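Local structure of mitotic checkpoint control protein kinase BUB1 (Drosophila melanogaster, 6JKK) at residues 16-21 with 215-220; 26-31 with 90-95; 112-117 with 206-211; 118-123 with 127-132. The protein probably acts as an ATP-binding protein kinase of the mitotic checkpoint at kinetochores, with CENP-E as a substrate, and is represented here by its kinase domain. One frame throughout, in Å; residues are numbered along the deposited sequence.

Interaction 1: 16-21 with 215-220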
loop_
_atom_site.group_PDB
_atom_site.type_symbol
_atom_site.label_atom_id
_atom_site.label_comp_id
_atom_site.label_asym_id
_atom_site.label_seq_id
_atom_site.Cartn_x
_atom_site.Cartn_y
_atom_site.Cartn_z
ATOM N N SER A 16 -12.925 -16.234 -8.352
ATOM C CA SER A 16 -14.360 -16.451 -8.498
ATOM C C SER A 16 -14.826 -17.581 -7.592
ATOM O O SER A 16 -15.857 -17.467 -6.923
ATOM C CB SER A 16 -14.720 -16.755 -9.952
ATOM O OG SER A 16 -14.461 -15.628 -10.762
ATOM N N SER A 17 -14.056 -18.667 -7.578
ATOM C CA SER A 17 -14.363 -19.830 -6.747
ATOM C C SER A 17 -14.401 -19.470 -5.266
ATOM O O SER A 17 -15.313 -19.875 -4.541
ATOM C CB SER A 17 -13.337 -20.941 -6.985
ATOM O OG SER A 17 -13.220 -21.781 -5.850
ATOM N N LEU A 18 -13.409 -18.703 -4.825
ATOM C CA LEU A 18 -13.306 -18.319 -3.420
ATOM C C LEU A 18 -14.487 -17.456 -2.988
ATOM O O LEU A 18 -15.088 -17.693 -1.934
ATOM C CB LEU A 18 -11.988 -17.586 -3.160
ATOM C CG LEU A 18 -10.712 -18.422 -3.281
ATOM C CD1 LEU A 18 -9.473 -17.545 -3.219
ATOM C CD2 LEU A 18 -10.672 -19.483 -2.198
ATOM N N LEU A 19 -14.812 -16.456 -3.805
ATOM C CA LEU A 19 -15.922 -15.554 -3.506
ATOM C C LEU A 19 -17.248 -16.311 -3.476
ATOM O O LEU A 19 -18.123 -16.033 -2.645
ATOM C CB LEU A 19 -15.977 -14.406 -4.520
ATOM C CG LEU A 19 -14.796 -13.435 -4.441
ATOM C CD1 LEU A 19 -14.928 -12.320 -5.470
ATOM C CD2 LEU A 19 -14.688 -12.862 -3.034
ATOM N N GLU A 20 -17.400 -17.271 -4.379
ATOM C CA GLU A 20 -18.616 -18.076 -4.391
ATOM C C GLU A 20 -18.670 -19.015 -3.187
ATOM O O GLU A 20 -19.747 -19.288 -2.660
ATOM C CB GLU A 20 -18.761 -18.836 -5.717
ATOM C CG GLU A 20 -19.359 -17.979 -6.833
ATOM C CD GLU A 20 -18.935 -18.429 -8.219
ATOM O OE1 GLU A 20 -18.370 -19.536 -8.337
ATOM O OE2 GLU A 20 -19.162 -17.671 -9.189
ATOM N N SER A 21 -17.508 -19.479 -2.731
ATOM C CA SER A 21 -17.456 -20.405 -1.598
ATOM C C SER A 21 -17.940 -19.752 -0.299
ATOM O O SER A 21 -18.389 -20.436 0.623
ATOM C CB SER A 21 -16.044 -20.971 -1.412
ATOM O OG SER A 21 -15.196 -20.039 -0.770
ATOM N N LYS A 215 -6.402 -16.450 5.182
ATOM C CA LYS A 215 -7.399 -17.152 5.991
ATOM C C LYS A 215 -8.298 -18.054 5.143
ATOM O O LYS A 215 -9.022 -18.904 5.672
ATOM C CB LYS A 215 -8.241 -16.165 6.811
ATOM C CG LYS A 215 -7.449 -15.429 7.893
ATOM C CD LYS A 215 -8.370 -14.821 8.952
ATOM C CE LYS A 215 -7.586 -14.001 9.974
ATOM N NZ LYS A 215 -6.654 -14.840 10.787
ATOM N N LEU A 216 -8.239 -17.873 3.828
ATOM C CA LEU A 216 -9.014 -18.693 2.901
ATOM C C LEU A 216 -8.245 -19.939 2.466
ATOM O O LEU A 216 -8.761 -20.759 1.706
ATOM C CB LEU A 216 -9.414 -17.874 1.673
ATOM C CG LEU A 216 -10.427 -16.757 1.912
ATOM C CD1 LEU A 216 -10.788 -16.067 0.608
ATOM C CD2 LEU A 216 -11.666 -17.314 2.578
ATOM N N PHE A 217 -7.014 -20.077 2.952
ATOM C CA PHE A 217 -6.166 -21.202 2.577
ATOM C C PHE A 217 -5.766 -21.987 3.818
ATOM O O PHE A 217 -5.856 -21.472 4.931
ATOM C CB PHE A 217 -4.918 -20.688 1.846
ATOM C CG PHE A 217 -5.224 -19.950 0.575
ATOM C CD1 PHE A 217 -6.050 -20.514 -0.388
ATOM C CD2 PHE A 217 -4.691 -18.687 0.345
ATOM C CE1 PHE A 217 -6.339 -19.839 -1.560
ATOM C CE2 PHE A 217 -4.975 -18.005 -0.824
ATOM C CZ PHE A 217 -5.802 -18.582 -1.777
ATOM N N PRO A 218 -5.334 -23.246 3.635
ATOM C CA PRO A 218 -4.831 -24.000 4.786
ATOM C C PRO A 218 -3.672 -23.280 5.459
ATOM O O PRO A 218 -2.938 -22.535 4.798
ATOM C CB PRO A 218 -4.309 -25.292 4.153
ATOM C CG PRO A 218 -5.113 -25.459 2.916
ATOM C CD PRO A 218 -5.369 -24.065 2.408
ATOM N N ASP A 219 -3.532 -23.487 6.765
ATOM C CA ASP A 219 -2.297 -23.156 7.452
ATOM C C ASP A 219 -1.183 -23.800 6.638
ATOM O O ASP A 219 -1.365 -24.898 6.105
ATOM C CB ASP A 219 -2.290 -23.749 8.862
ATOM C CG ASP A 219 -3.339 -23.137 9.772
ATOM O OD1 ASP A 219 -3.161 -23.217 11.007
ATOM O OD2 ASP A 219 -4.337 -22.584 9.263
ATOM N N ASN A 220 -0.053 -23.105 6.529
ATOM C CA ASN A 220 1.136 -23.601 5.821
ATOM C C ASN A 220 1.055 -23.544 4.285
ATOM O O ASN A 220 1.934 -24.043 3.589
ATOM C CB ASN A 220 1.550 -24.999 6.320
ATOM C CG ASN A 220 1.561 -25.098 7.837
ATOM O OD1 ASN A 220 1.831 -24.117 8.530
ATOM N ND2 ASN A 220 1.260 -26.286 8.359
#
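Leu18 reaches out from helix 12-21 and lays its side chain across two residues of the loop at 215-220, Leu216 and Phe217. With CG turned beside the backbone N and anti to the carbonyl carbon (chi1 -68°), the isobutyl group carries its CD1 methyl to the far end of the aromatic ring, where Leu18 CD1 lies 4.1 Å from Phe217 CZ. The two side chains run at about a right angle, and the methyl approaches the ring obliquely. Nearer its own backbone, Leu18 CB meets the methyl tip of the other leucine, CD1 of Leu216, at 4.2 Å. Leu18 is therefore engaged at both its root and its end, by apolar touches at ordinary van der Waals separations. Its carbonyl has a partner too: one turn on, Ser21 OG donates to Leu18 O at 2.6 Å, a hydroxyl folded back onto the helix. Leu19 on the same helix and Leu216 opposite both lean on helix 92-104, so the contact lies over that helix at the protein surface. Residues 215-220 follow the DFG sequence, and the pairing joins helix 12-21, near the N terminus of the chain, to the early part of a protein kinase activation segment.

Interaction 2: 26-31 with 90-95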
loop_
_atom_site.group_PDB
_atom_site.type_symbol
_atom_site.label_atom_id
_atom_site.label_comp_id
_atom_site.label_asym_id
_atom_site.label_seq_id
_atom_site.Cartn_x
_atom_site.Cartn_y
_atom_site.Cartn_z
ATOM N N MET A 26 -24.325 -12.605 -2.169
ATOM C CA MET A 26 -25.427 -12.587 -1.224
ATOM C C MET A 26 -25.166 -11.604 -0.075
ATOM O O MET A 26 -26.093 -10.966 0.435
ATOM C CB MET A 26 -25.638 -14.003 -0.700
ATOM C CG MET A 26 -26.439 -14.121 0.564
ATOM S SD MET A 26 -26.539 -15.857 1.026
ATOM C CE MET A 26 -26.930 -16.573 -0.569
ATOM N N TYR A 27 -23.904 -11.476 0.325
ATOM C CA TYR A 27 -23.540 -10.528 1.374
ATOM C C TYR A 27 -23.617 -9.080 0.892
ATOM O O TYR A 27 -24.280 -8.258 1.522
ATOM C CB TYR A 27 -22.145 -10.834 1.934
ATOM C CG TYR A 27 -21.639 -9.848 2.983
ATOM C CD1 TYR A 27 -22.406 -9.524 4.101
ATOM C CD2 TYR A 27 -20.383 -9.263 2.861
ATOM C CE1 TYR A 27 -21.939 -8.631 5.055
ATOM C CE2 TYR A 27 -19.905 -8.373 3.812
ATOM C CZ TYR A 27 -20.687 -8.062 4.906
ATOM O OH TYR A 27 -20.212 -7.171 5.856
ATOM N N ILE A 28 -22.961 -8.758 -0.222
ATOM C CA ILE A 28 -22.922 -7.358 -0.656
ATOM C C ILE A 28 -24.292 -6.825 -1.086
ATOM O O ILE A 28 -24.535 -5.616 -1.035
ATOM C CB ILE A 28 -21.848 -7.080 -1.734
ATOM C CG1 ILE A 28 -22.151 -7.806 -3.043
ATOM C CG2 ILE A 28 -20.460 -7.459 -1.220
ATOM C CD1 ILE A 28 -21.101 -7.527 -4.129
ATOM N N GLU A 29 -25.188 -7.732 -1.473
ATOM C CA GLU A 29 -26.573 -7.370 -1.790
ATOM C C GLU A 29 -27.322 -6.783 -0.585
ATOM O O GLU A 29 -28.383 -6.177 -0.746
ATOM C CB GLU A 29 -27.340 -8.596 -2.297
ATOM C CG GLU A 29 -27.043 -9.002 -3.732
ATOM C CD GLU A 29 -27.566 -10.389 -4.061
ATOM O OE1 GLU A 29 -28.444 -10.889 -3.322
ATOM O OE2 GLU A 29 -27.090 -10.979 -5.054
ATOM N N LYS A 30 -26.772 -6.981 0.614
ATOM C CA LYS A 30 -27.400 -6.534 1.861
ATOM C C LYS A 30 -26.780 -5.266 2.446
ATOM O O LYS A 30 -27.314 -4.685 3.399
ATOM C CB LYS A 30 -27.284 -7.629 2.916
ATOM C CG LYS A 30 -28.544 -8.433 3.139
ATOM C CD LYS A 30 -28.801 -9.388 2.001
ATOM C CE LYS A 30 -29.523 -10.628 2.505
ATOM N NZ LYS A 30 -29.313 -11.775 1.587
ATOM N N LEU A 31 -25.644 -4.851 1.901
ATOM C CA LEU A 31 -24.903 -3.723 2.465
ATOM C C LEU A 31 -25.491 -2.393 2.008
ATOM O O LEU A 31 -25.577 -2.134 0.811
ATOM C CB LEU A 31 -23.427 -3.810 2.073
ATOM C CG LEU A 31 -22.637 -4.974 2.673
ATOM C CD1 LEU A 31 -21.258 -5.087 2.032
ATOM C CD2 LEU A 31 -22.520 -4.837 4.193
ATOM N N THR A 90 -15.894 -5.848 -13.264
ATOM C CA THR A 90 -16.153 -5.552 -11.858
ATOM C C THR A 90 -15.153 -6.272 -10.958
ATOM O O THR A 90 -14.976 -7.489 -11.065
ATOM C CB THR A 90 -17.585 -5.969 -11.501
ATOM O OG1 THR A 90 -18.492 -5.429 -12.476
ATOM C CG2 THR A 90 -17.972 -5.487 -10.111
ATOM N N ASN A 91 -14.470 -5.517 -10.101
ATOM C CA ASN A 91 -13.528 -6.111 -9.163
ATOM C C ASN A 91 -14.216 -6.348 -7.820
ATOM O O ASN A 91 -14.154 -5.510 -6.915
ATOM C CB ASN A 91 -12.285 -5.229 -9.008
ATOM C CG ASN A 91 -11.125 -5.962 -8.355
ATOM O OD1 ASN A 91 -11.322 -6.930 -7.613
ATOM N ND2 ASN A 91 -9.908 -5.506 -8.627
ATOM N N TYR A 92 -14.906 -7.479 -7.709
ATOM C CA TYR A 92 -15.573 -7.833 -6.460
ATOM C C TYR A 92 -14.522 -8.103 -5.398
ATOM O O TYR A 92 -14.710 -7.775 -4.225
ATOM C CB TYR A 92 -16.438 -9.077 -6.648
ATOM C CG TYR A 92 -17.580 -8.889 -7.618
ATOM C CD1 TYR A 92 -18.775 -8.312 -7.209
ATOM C CD2 TYR A 92 -17.464 -9.289 -8.946
ATOM C CE1 TYR A 92 -19.821 -8.141 -8.091
ATOM C CE2 TYR A 92 -18.511 -9.124 -9.837
ATOM C CZ TYR A 92 -19.682 -8.544 -9.397
ATOM O OH TYR A 92 -20.732 -8.360 -10.265
ATOM N N TRP A 93 -13.411 -8.699 -5.823
ATOM C CA TRP A 93 -12.358 -9.128 -4.906
ATOM C C TRP A 93 -11.808 -7.981 -4.074
ATOM O O TRP A 93 -11.591 -8.123 -2.867
ATOM C CB TRP A 93 -11.228 -9.801 -5.690
ATOM C CG TRP A 93 -10.107 -10.311 -4.830
ATOM C CD1 TRP A 93 -8.854 -9.763 -4.688
ATOM C CD2 TRP A 93 -10.134 -11.473 -3.994
ATOM N NE1 TRP A 93 -8.107 -10.522 -3.811
ATOM C CE2 TRP A 93 -8.869 -11.575 -3.375
ATOM C CE3 TRP A 93 -11.107 -12.439 -3.709
ATOM C CZ2 TRP A 93 -8.558 -12.611 -2.487
ATOM C CZ3 TRP A 93 -10.796 -13.459 -2.831
ATOM C CH2 TRP A 93 -9.534 -13.539 -2.230
ATOM N N GLU A 94 -11.577 -6.842 -4.717
ATOM C CA GLU A 94 -11.084 -5.675 -4.000
ATOM C C GLU A 94 -12.030 -5.265 -2.860
ATOM O O GLU A 94 -11.579 -4.951 -1.753
ATOM C CB GLU A 94 -10.854 -4.516 -4.968
ATOM C CG GLU A 94 -10.466 -3.219 -4.291
ATOM C CD GLU A 94 -10.049 -2.174 -5.290
ATOM O OE1 GLU A 94 -10.112 -2.459 -6.506
ATOM O OE2 GLU A 94 -9.656 -1.078 -4.858
ATOM N N PHE A 95 -13.335 -5.298 -3.126
ATOM C CA PHE A 95 -14.346 -4.956 -2.131
ATOM C C PHE A 95 -14.268 -5.972 -0.989
ATOM O O PHE A 95 -14.272 -5.593 0.186
ATOM C CB PHE A 95 -15.744 -4.935 -2.778
ATOM C CG PHE A 95 -16.814 -4.253 -1.950
ATOM C CD1 PHE A 95 -16.484 -3.393 -0.908
ATOM C CD2 PHE A 95 -18.165 -4.494 -2.215
ATOM C CE1 PHE A 95 -17.481 -2.773 -0.146
ATOM C CE2 PHE A 95 -19.167 -3.882 -1.464
ATOM C CZ PHE A 95 -18.829 -3.025 -0.426
#
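The first turn of helix 92-104, the αC helix of the kinase N-lobe, presents Tyr92 and Phe95 to Ile28 of helix 24-28 and to Leu31, the first and last residues of a type I turn. Ile28 does most of the work. Its CG1 occupies the position between the backbone N and the carbonyl carbon (chi1 65°), which sends the two branches to different rings. The CD1 methyl comes to the edge of Tyr92, with Ile28 CD1 3.9 Å from Tyr92 CD1, while Ile28 CG2 lies 3.8 Å from Phe95 CE2, approaching that ring obliquely. Leu31 and Phe95 reach toward each other from opposite directions, Leu31 CD1 lying 4.0 Å from Phe95 CZ, again oblique to the ring. With an alanine in place of Phe95, Ile28 CG2 and Leu31 CD1 would probably both lose the ring they pack against, leaving a gap between the turn and the helix. The helix start is fixed by Asn91 as N-cap: its OD1 accepts from Glu94 N at 2.9 Å, the donor standing well above the carbonyl plane. On this same turn Glu94 forms a salt bridge with Lys85, the lysine predicted to bind ATP, the Lys-Glu pair characteristic of a protein kinase with αC swung in.

Interaction 3: 112-117 with 206-211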
loop_
_atom_site.group_PDB
_atom_site.type_symbol
_atom_site.label_atom_id
_atom_site.label_comp_id
_atom_site.label_asym_id
_atom_site.label_seq_id
_atom_site.Cartn_x
_atom_site.Cartn_y
_atom_site.Cartn_z
ATOM N N PRO A 112 -7.185 4.385 10.463
ATOM C CA PRO A 112 -6.910 5.312 9.354
ATOM C C PRO A 112 -5.803 4.845 8.402
ATOM O O PRO A 112 -5.589 5.488 7.363
ATOM C CB PRO A 112 -6.446 6.588 10.072
ATOM C CG PRO A 112 -7.023 6.488 11.450
ATOM C CD PRO A 112 -6.949 5.025 11.773
ATOM N N SER A 113 -5.112 3.757 8.737
ATOM C CA SER A 113 -3.949 3.320 7.963
ATOM C C SER A 113 -4.300 2.482 6.743
ATOM O O SER A 113 -3.414 2.137 5.959
ATOM C CB SER A 113 -2.992 2.508 8.846
ATOM O OG SER A 113 -2.747 3.159 10.070
ATOM N N TYR A 114 -5.575 2.129 6.593
ATOM C CA TYR A 114 -5.998 1.303 5.466
ATOM C C TYR A 114 -7.164 1.974 4.764
ATOM O O TYR A 114 -8.088 2.453 5.424
ATOM C CB TYR A 114 -6.408 -0.100 5.951
ATOM C CG TYR A 114 -5.329 -0.740 6.792
ATOM C CD1 TYR A 114 -4.208 -1.318 6.199
ATOM C CD2 TYR A 114 -5.411 -0.730 8.174
ATOM C CE1 TYR A 114 -3.205 -1.878 6.970
ATOM C CE2 TYR A 114 -4.413 -1.285 8.956
ATOM C CZ TYR A 114 -3.317 -1.856 8.349
ATOM O OH TYR A 114 -2.329 -2.414 9.129
ATOM N N ALA A 115 -7.115 2.013 3.435
ATOM C CA ALA A 115 -8.197 2.592 2.644
ATOM C C ALA A 115 -9.525 1.969 3.045
ATOM O O ALA A 115 -9.586 0.773 3.316
ATOM C CB ALA A 115 -7.947 2.376 1.162
ATOM N N HIS A 116 -10.572 2.788 3.094
ATOM C CA HIS A 116 -11.915 2.319 3.425
ATOM C C HIS A 116 -12.813 2.636 2.238
ATOM O O HIS A 116 -12.809 3.768 1.736
ATOM C CB HIS A 116 -12.418 3.017 4.698
ATOM C CG HIS A 116 -13.831 2.675 5.072
ATOM N ND1 HIS A 116 -14.910 3.421 4.650
ATOM C CD2 HIS A 116 -14.337 1.685 5.848
ATOM C CE1 HIS A 116 -16.024 2.897 5.140
ATOM N NE2 HIS A 116 -15.703 1.843 5.869
ATOM N N ILE A 117 -13.544 1.635 1.755
ATOM C CA ILE A 117 -14.503 1.878 0.677
ATOM C C ILE A 117 -15.780 2.418 1.310
ATOM O O ILE A 117 -16.528 1.683 1.976
ATOM C CB ILE A 117 -14.726 0.610 -0.194
ATOM C CG1 ILE A 117 -13.427 0.251 -0.910
ATOM C CG2 ILE A 117 -15.854 0.816 -1.236
ATOM C CD1 ILE A 117 -13.493 -0.992 -1.785
ATOM N N ILE A 206 -3.327 1.745 0.294
ATOM C CA ILE A 206 -4.496 1.705 -0.589
ATOM C C ILE A 206 -4.338 0.656 -1.690
ATOM O O ILE A 206 -3.252 0.089 -1.874
ATOM C CB ILE A 206 -4.710 3.073 -1.271
ATOM C CG1 ILE A 206 -3.568 3.355 -2.258
ATOM C CG2 ILE A 206 -4.801 4.195 -0.231
ATOM C CD1 ILE A 206 -3.765 4.591 -3.165
ATOM N N ASP A 207 -5.426 0.422 -2.427
ATOM C CA ASP A 207 -5.412 -0.403 -3.635
ATOM C C ASP A 207 -5.182 -1.885 -3.348
ATOM O O ASP A 207 -4.128 -2.437 -3.662
ATOM C CB ASP A 207 -4.400 0.129 -4.663
ATOM C CG ASP A 207 -4.977 1.233 -5.538
ATOM O OD1 ASP A 207 -4.190 2.082 -6.022
ATOM O OD2 ASP A 207 -6.208 1.252 -5.754
ATOM N N PHE A 208 -6.199 -2.515 -2.774
ATOM C CA PHE A 208 -6.151 -3.926 -2.412
ATOM C C PHE A 208 -6.704 -4.815 -3.519
ATOM O O PHE A 208 -7.224 -5.901 -3.253
ATOM C CB PHE A 208 -6.917 -4.143 -1.109
ATOM C CG PHE A 208 -6.351 -3.367 0.044
ATOM C CD1 PHE A 208 -5.226 -3.832 0.718
ATOM C CD2 PHE A 208 -6.924 -2.165 0.441
ATOM C CE1 PHE A 208 -4.684 -3.112 1.776
ATOM C CE2 PHE A 208 -6.394 -1.439 1.500
ATOM C CZ PHE A 208 -5.273 -1.913 2.167
ATOM N N GLY A 209 -6.564 -4.353 -4.760
ATOM C CA GLY A 209 -7.163 -5.015 -5.909
ATOM C C GLY A 209 -6.663 -6.418 -6.213
ATOM O O GLY A 209 -7.381 -7.217 -6.817
ATOM N N VAL A 210 -5.431 -6.721 -5.812
ATOM C CA VAL A 210 -4.879 -8.059 -6.019
ATOM C C VAL A 210 -4.362 -8.670 -4.718
ATOM O O VAL A 210 -3.467 -9.515 -4.732
ATOM C CB VAL A 210 -3.756 -8.067 -7.088
ATOM C CG1 VAL A 210 -4.312 -7.679 -8.439
ATOM C CG2 VAL A 210 -2.604 -7.130 -6.702
ATOM N N SER A 211 -4.929 -8.245 -3.593
ATOM C CA SER A 211 -4.454 -8.716 -2.294
ATOM C C SER A 211 -4.784 -10.191 -2.088
ATOM O O SER A 211 -5.622 -10.755 -2.799
ATOM C CB SER A 211 -5.022 -7.858 -1.157
ATOM O OG SER A 211 -4.516 -6.537 -1.235
#
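Ala115 is the small residue on which Ile206 and Phe208 converge. Its CB methyl lies 3.9 Å from Ile206 CG2 and 4.1 Å from Phe208 CE2, and the backbone draws close as well, Ala115 N sitting near the plane of the Phe208 ring at its edge, 4.0 Å from CE2. One residue back, Tyr114 meets the end of the same phenylalanine, with Tyr114 CD1 4.2 Å from Phe208 CZ; the approach is at the tyrosine edge, near the plane of the tyrosine ring. Ile206 offers its CG2 because CG1 sits between the backbone N and the carbonyl carbon (chi1 68°), which leads the longer branch away from Ala115.

The next shell sets these groups in place. Residues 208 to 211 form a type I turn, closed by Ser211 N to Phe208 O at 3.3 Å, and Ser211 OG lies in the plane of the Phe208 ring at its edge. Ile97, Cys98 and Ile101 of helix 92-104 touch the phenylalanine, and its ring meets that of His180. The hydroxyl of Tyr114 is bonded to Ile169 O.

Residues 207-209 are the DFG motif of the kinase fold. The side-chain contacts are apolar and mostly buried, and no polar bond joins the two segments, so Phe208 is held by shape, tucked beside the αC helix, while its neighbour Asp207 turns the other way to a salt bridge with Lys85. This is consistent with a DFG-in conformation and with Phe208, His180 and Cys98 belonging to the regulatory spine of protein kinases.

Interaction 4: 118-123 with 127-132; sequences DYALVG and SVYISE
Leu121 and Val128 exchange two backbone hydrogen bonds: Leu121 N to Val128 O at 2.9 Å, nearly straight at 174°, and Val128 N to Leu121 O at 2.8 Å. Both donors lie in the carbonyl planes they address. Farther along, Ile130 N donates to Tyr119 O at 3.0 Å, but the return bond comes from the preceding residue, Asp118 N to Ile130 O at 2.7 Å, more bent at hydrogen (139°). Asp118 and Tyr119 thus both face Ile130, a classic beta bulge. Asp118 OD1, which also bonds His116 ND1, is hydrogen-bonded to a water that in turn accepts weakly from Glu132 N. Packing follows the alternation of an antiparallel hairpin. On one face, Ala120 CB sits in the plane of the Tyr129 ring at its edge, 3.6 Å from CE1, with Val122 CG2 nearby; on the other, Tyr119 CB is 4.1 Å from Ile130 CD1, and Leu121 packs on Val128. The ring end of Tyr129 is secured by a bond from OH to Asn91 O. Within the N-lobe sheet the hairpin lies between strand 34-36, beside 119-122, and strand 80-87, beside 127-132; helix 92-104 packs on the Ala120 and Tyr129 face, strand 47-51 on the Leu121 and Ile130 face.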
loop_
_atom_site.group_PDB
_atom_site.type_symbol
_atom_site.label_atom_id
_atom_site.label_comp_id
_atom_site.label_asym_id
_atom_site.label_seq_id
_atom_site.Cartn_x
_atom_site.Cartn_y
_atom_site.Cartn_z
ATOM N N ASP A 118 -15.992 3.725 1.152
ATOM C CA ASP A 118 -17.150 4.382 1.742
ATOM C C ASP A 118 -18.436 3.964 1.040
ATOM O O ASP A 118 -19.479 3.789 1.680
ATOM C CB ASP A 118 -17.011 5.904 1.661
ATOM C CG ASP A 118 -15.888 6.446 2.528
ATOM O OD1 ASP A 118 -15.401 5.723 3.424
ATOM O OD2 ASP A 118 -15.507 7.616 2.316
ATOM N N TYR A 119 -18.355 3.835 -0.282
ATOM C CA TYR A 119 -19.505 3.475 -1.102
ATOM C C TYR A 119 -19.064 2.637 -2.291
ATOM O O TYR A 119 -17.941 2.792 -2.799
ATOM C CB TYR A 119 -20.247 4.731 -1.582
ATOM C CG TYR A 119 -20.880 5.499 -0.448
ATOM C CD1 TYR A 119 -20.245 6.602 0.112
ATOM C CD2 TYR A 119 -22.099 5.100 0.085
ATOM C CE1 TYR A 119 -20.816 7.294 1.164
ATOM C CE2 TYR A 119 -22.677 5.785 1.131
ATOM C CZ TYR A 119 -22.034 6.880 1.665
ATOM O OH TYR A 119 -22.618 7.559 2.712
ATOM N N ALA A 120 -19.952 1.747 -2.726
ATOM C CA ALA A 120 -19.663 0.873 -3.859
ATOM C C ALA A 120 -20.824 0.858 -4.834
ATOM O O ALA A 120 -21.957 0.555 -4.464
ATOM C CB ALA A 120 -19.363 -0.551 -3.379
ATOM N N LEU A 121 -20.539 1.184 -6.089
ATOM C CA LEU A 121 -21.534 1.050 -7.137
ATOM C C LEU A 121 -21.090 -0.131 -7.986
ATOM O O LEU A 121 -20.016 -0.100 -8.594
ATOM C CB LEU A 121 -21.598 2.329 -7.969
ATOM C CG LEU A 121 -22.720 2.474 -8.991
ATOM C CD1 LEU A 121 -24.074 2.491 -8.292
ATOM C CD2 LEU A 121 -22.517 3.738 -9.820
ATOM N N VAL A 122 -21.903 -1.182 -7.999
ATOM C CA VAL A 122 -21.513 -2.448 -8.616
ATOM C C VAL A 122 -22.467 -2.863 -9.740
ATOM O O VAL A 122 -23.597 -3.286 -9.485
ATOM C CB VAL A 122 -21.428 -3.560 -7.548
ATOM C CG1 VAL A 122 -21.019 -4.865 -8.176
ATOM C CG2 VAL A 122 -20.436 -3.167 -6.457
ATOM N N GLY A 123 -22.009 -2.737 -10.985
ATOM C CA GLY A 123 -22.828 -3.088 -12.128
ATOM C C GLY A 123 -22.425 -4.412 -12.740
ATOM O O GLY A 123 -21.465 -5.044 -12.291
ATOM N N SER A 127 -17.309 -1.760 -11.690
ATOM C CA SER A 127 -17.521 -1.293 -10.332
ATOM C C SER A 127 -16.970 0.122 -10.224
ATOM O O SER A 127 -16.080 0.513 -10.990
ATOM C CB SER A 127 -16.791 -2.201 -9.336
ATOM O OG SER A 127 -15.435 -2.410 -9.721
ATOM N N VAL A 128 -17.519 0.893 -9.291
ATOM C CA VAL A 128 -16.910 2.154 -8.887
ATOM C C VAL A 128 -16.823 2.133 -7.374
ATOM O O VAL A 128 -17.842 2.000 -6.698
ATOM C CB VAL A 128 -17.724 3.385 -9.337
ATOM C CG1 VAL A 128 -17.167 4.640 -8.687
ATOM C CG2 VAL A 128 -17.697 3.534 -10.865
ATOM N N TYR A 129 -15.602 2.226 -6.851
ATOM C CA TYR A 129 -15.375 2.276 -5.411
ATOM C C TYR A 129 -14.945 3.681 -4.994
ATOM O O TYR A 129 -14.040 4.280 -5.587
ATOM C CB TYR A 129 -14.323 1.235 -4.996
ATOM C CG TYR A 129 -14.777 -0.189 -5.255
ATOM C CD1 TYR A 129 -16.035 -0.619 -4.844
ATOM C CD2 TYR A 129 -13.961 -1.090 -5.928
ATOM C CE1 TYR A 129 -16.459 -1.912 -5.085
ATOM C CE2 TYR A 129 -14.377 -2.381 -6.178
ATOM C CZ TYR A 129 -15.628 -2.784 -5.757
ATOM O OH TYR A 129 -16.039 -4.074 -6.005
ATOM N N ILE A 130 -15.606 4.201 -3.967
ATOM C CA ILE A 130 -15.356 5.549 -3.482
ATOM C C ILE A 130 -14.628 5.500 -2.138
ATOM O O ILE A 130 -15.132 4.913 -1.172
ATOM C CB ILE A 130 -16.683 6.310 -3.331
ATOM C CG1 ILE A 130 -17.371 6.407 -4.699
ATOM C CG2 ILE A 130 -16.439 7.693 -2.751
ATOM C CD1 ILE A 130 -18.766 7.036 -4.687
ATOM N N SER A 131 -13.444 6.108 -2.082
ATOM C CA SER A 131 -12.637 6.140 -0.854
ATOM C C SER A 131 -12.091 7.551 -0.608
ATOM O O SER A 131 -12.276 8.435 -1.431
ATOM C CB SER A 131 -11.489 5.130 -0.933
ATOM O OG SER A 131 -10.674 5.376 -2.072
ATOM N N GLU A 132 -11.409 7.766 0.514
ATOM C CA GLU A 132 -10.939 9.117 0.848
ATOM C C GLU A 132 -9.812 9.603 -0.064
ATOM O O GLU A 132 -8.886 8.849 -0.373
ATOM C CB GLU A 132 -10.489 9.192 2.315
ATOM C CG GLU A 132 -10.111 10.603 2.763
ATOM C CD GLU A 132 -9.686 10.678 4.218
ATOM O OE1 GLU A 132 -9.678 9.629 4.894
ATOM O OE2 GLU A 132 -9.354 11.791 4.676
HETATM O O HOH W 1 -12.611 6.507 3.021
#

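Overall arrangement
From the N terminus, helix 12-21 opens the widest loop, closed by interaction 1 only when the chain reaches 215-220; the other three contacts nest inside it. Interaction 2 closes first, bringing the turn at 28-31 onto the start of helix 92-104. Interaction 3 opens later, joining the loop before strand 119-122 to the DFG region, and interaction 4, a short hairpin, nests within it. None of these loops cross. Helix 92-104 and the residues leading into it link the set: Trp93 touches Leu18 and Leu216 of interaction 1 and bonds through NE1 to Ser211 O of interaction 3, while Thr90 OG1 bonds to Gly123 O and Tyr92 packs on Val122 of interaction 4.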